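Local coordinates for protein fructokinase (Xylella fastidiosa Temecula1, PDB 3LJS) that probably phosphorylates fructose with ATP, as a fructokinase of the PfkB carbohydrate kinase family, at residues T149-G152 / M153-Q157. Sequence-based numbering, arbitrary orientation.
Sequences TFEG and MRRAQ
E151 bridges two arginines one turn further along the same helix, R154 and R155, each through a different carboxylate oxygen. R154 grips OE1 side-on with two nitrogens. The R154 NH2 to E151 OE1 bond is 2.9 Å long and nearly straight (161°). It uses the anti lone pair of that oxygen. R154 NE reaches the same E151 OE1 at 3.3 Å, from above the carboxylate plane. OE1 lies in the guanidinium plane of R154, while the two planes are turned 53° apart. On the other flank, R155 NH2 meets E151 OE2 at 3.1 Å, on the anti side but somewhat out of the carboxylate plane. Together the three residues form a salt-bridge network of i to i+3 and i to i+4 pairs. A bend at chi3 (-62°) folds the R154 chain back along the helix. One face of its guanidinium then lies over the backbone of F150 and E151, and R154 NH1 packs 3.8 Å from F150 CB. R154 NH2 also makes a salt bridge to E147, about two turns earlier.

M153, a selenomethionine, lies on another side of the helix. M153 SE sits near the plane of the F150 ring, at the edge, 4.5 Å from F150 CD1. Regular i to i+4 backbone bonds join the two segments, such as M153 N to T149 O at 3.0 Å.

Helix 143-158 is the crossover of a beta-alpha-beta unit in the large sheet of this ribokinase-like fold. M153 and A156 pack on F133 of strand 130-136 and V163 of strand 162-166. F150 and R154 touch helix 181-189 at K186.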
ATOM      1  N   THR B 149      -4.622 -22.013  -9.029  1.00 17.58           N
ATOM      2  CA  THR B 149      -5.768 -21.691  -9.873  1.00 17.88           C
ATOM      3  C   THR B 149      -6.055 -22.860 -10.831  1.00 19.16           C
ATOM      4  O   THR B 149      -7.208 -23.264 -10.996  1.00 20.29           O
ATOM      5  CB  THR B 149      -5.530 -20.384 -10.690  1.00 19.45           C
ATOM      6  OG1 THR B 149      -5.193 -19.311  -9.798  1.00 19.33           O
ATOM      7  CG2 THR B 149      -6.792 -19.987 -11.463  1.00 17.30           C
ATOM      8  N   PHE B 150      -5.015 -23.419 -11.444  1.00 18.47           N
ATOM      9  CA  PHE B 150      -5.215 -24.533 -12.365  1.00 18.99           C
ATOM     10  C   PHE B 150      -5.825 -25.727 -11.634  1.00 19.76           C
ATOM     11  O   PHE B 150      -6.746 -26.363 -12.144  1.00 20.50           O
ATOM     12  CB  PHE B 150      -3.895 -24.951 -13.023  1.00 19.60           C
ATOM     13  CG  PHE B 150      -3.213 -23.847 -13.791  1.00 19.71           C
ATOM     14  CD1 PHE B 150      -3.948 -22.956 -14.571  1.00 18.89           C
ATOM     15  CD2 PHE B 150      -1.825 -23.725 -13.769  1.00 21.15           C
ATOM     16  CE1 PHE B 150      -3.313 -21.959 -15.321  1.00 18.20           C
ATOM     17  CE2 PHE B 150      -1.176 -22.732 -14.515  1.00 20.69           C
ATOM     18  CZ  PHE B 150      -1.921 -21.850 -15.291  1.00 19.31           C
ATOM     19  N   GLU B 151      -5.319 -26.019 -10.436  1.00 19.99           N
ATOM     20  CA  GLU B 151      -5.821 -27.136  -9.643  1.00 19.82           C
ATOM     21  C   GLU B 151      -7.287 -26.913  -9.291  1.00 20.48           C
ATOM     22  O   GLU B 151      -8.085 -27.851  -9.289  1.00 18.94           O
ATOM     23  CB  GLU B 151      -4.987 -27.302  -8.367  1.00 21.00           C
ATOM     24  CG  GLU B 151      -5.381 -28.481  -7.479  1.00 20.47           C
ATOM     25  CD  GLU B 151      -5.380 -29.831  -8.208  1.00 26.08           C
ATOM     26  OE1 GLU B 151      -4.643 -29.990  -9.206  1.00 24.81           O
ATOM     27  OE2 GLU B 151      -6.112 -30.746  -7.766  1.00 24.10           O
ATOM     28  N   GLY B 152      -7.636 -25.666  -8.988  1.00 19.99           N
ATOM     29  CA  GLY B 152      -9.018 -25.358  -8.677  1.00 18.65           C
ATOM     30  C   GLY B 152      -9.901 -25.615  -9.890  1.00 19.28           C
ATOM     31  O   GLY B 152     -11.006 -26.152  -9.764  1.00 18.69           O
HETATM   32  N   MSE B 153      -9.420 -25.232 -11.070  1.00 18.07           N
HETATM   33  CA  MSE B 153     -10.181 -25.441 -12.296  1.00 20.06           C
HETATM   34  C   MSE B 153     -10.324 -26.933 -12.595  1.00 19.75           C
HETATM   35  O   MSE B 153     -11.384 -27.379 -13.039  1.00 18.90           O
HETATM   36  CB  MSE B 153      -9.502 -24.739 -13.475  1.00 23.44           C
HETATM   37  CG  MSE B 153      -9.434 -23.221 -13.356  1.00 26.38           C
HETATM   38 SE   MSE B 153      -8.401 -22.407 -14.803  1.00 39.76          SE
HETATM   39  CE  MSE B 153      -9.837 -21.934 -16.002  1.00 35.24           C
ATOM     40  N   ARG B 154      -9.264 -27.706 -12.353  1.00 18.77           N
ATOM     41  CA  ARG B 154      -9.311 -29.146 -12.601  1.00 20.59           C
ATOM     42  C   ARG B 154     -10.225 -29.844 -11.596  1.00 19.62           C
ATOM     43  O   ARG B 154     -10.951 -30.782 -11.937  1.00 19.98           O
ATOM     44  CB  ARG B 154      -7.902 -29.758 -12.535  1.00 19.71           C
ATOM     45  CG  ARG B 154      -6.998 -29.363 -13.701  1.00 21.29           C
ATOM     46  CD  ARG B 154      -5.642 -30.076 -13.645  1.00 23.99           C
ATOM     47  NE  ARG B 154      -4.884 -29.731 -12.445  1.00 23.63           N
ATOM     48  CZ  ARG B 154      -3.746 -29.043 -12.447  1.00 26.40           C
ATOM     49  NH1 ARG B 154      -3.222 -28.623 -13.593  1.00 25.38           N
ATOM     50  NH2 ARG B 154      -3.132 -28.771 -11.300  1.00 24.61           N
ATOM     51  N   ARG B 155     -10.183 -29.382 -10.353  1.00 19.38           N
ATOM     52  CA  ARG B 155     -11.006 -29.955  -9.298  1.00 20.81           C
ATOM     53  C   ARG B 155     -12.482 -29.635  -9.585  1.00 19.99           C
ATOM     54  O   ARG B 155     -13.361 -30.482  -9.435  1.00 18.54           O
ATOM     55  CB  ARG B 155     -10.569 -29.374  -7.944  1.00 24.77           C
ATOM     56  CG  ARG B 155     -11.070 -30.131  -6.731  1.00 33.18           C
ATOM     57  CD  ARG B 155     -10.281 -29.746  -5.478  1.00 37.85           C
ATOM     58  NE  ARG B 155      -8.869 -30.123  -5.575  1.00 41.79           N
ATOM     59  CZ  ARG B 155      -7.990 -30.018  -4.577  1.00 43.11           C
ATOM     60  NH1 ARG B 155      -8.371 -29.542  -3.396  1.00 39.50           N
ATOM     61  NH2 ARG B 155      -6.730 -30.397  -4.758  1.00 42.38           N
ATOM     62  N   ALA B 156     -12.742 -28.406 -10.013  1.00 18.66           N
ATOM     63  CA  ALA B 156     -14.100 -27.983 -10.326  1.00 18.93           C
ATOM     64  C   ALA B 156     -14.693 -28.868 -11.419  1.00 17.58           C
ATOM     65  O   ALA B 156     -15.806 -29.370 -11.288  1.00 19.98           O
ATOM     66  CB  ALA B 156     -14.101 -26.519 -10.775  1.00 18.11           C
ATOM     67  N   GLN B 157     -13.943 -29.057 -12.498  1.00 18.34           N
ATOM     68  CA  GLN B 157     -14.403 -29.868 -13.617  1.00 20.01           C
ATOM     69  C   GLN B 157     -14.738 -31.284 -13.158  1.00 21.11           C
ATOM     70  O   GLN B 157     -15.808 -31.810 -13.468  1.00 20.65           O
ATOM     71  CB  GLN B 157     -13.328 -29.902 -14.711  1.00 22.32           C
ATOM     72  CG  GLN B 157     -13.722 -30.643 -15.990  1.00 24.67           C
ATOM     73  CD  GLN B 157     -13.664 -32.153 -15.838  1.00 27.61           C
ATOM     74  OE1 GLN B 157     -12.723 -32.691 -15.256  1.00 25.21           O
ATOM     75  NE2 GLN B 157     -14.664 -32.844 -16.379  1.00 27.82           N
TER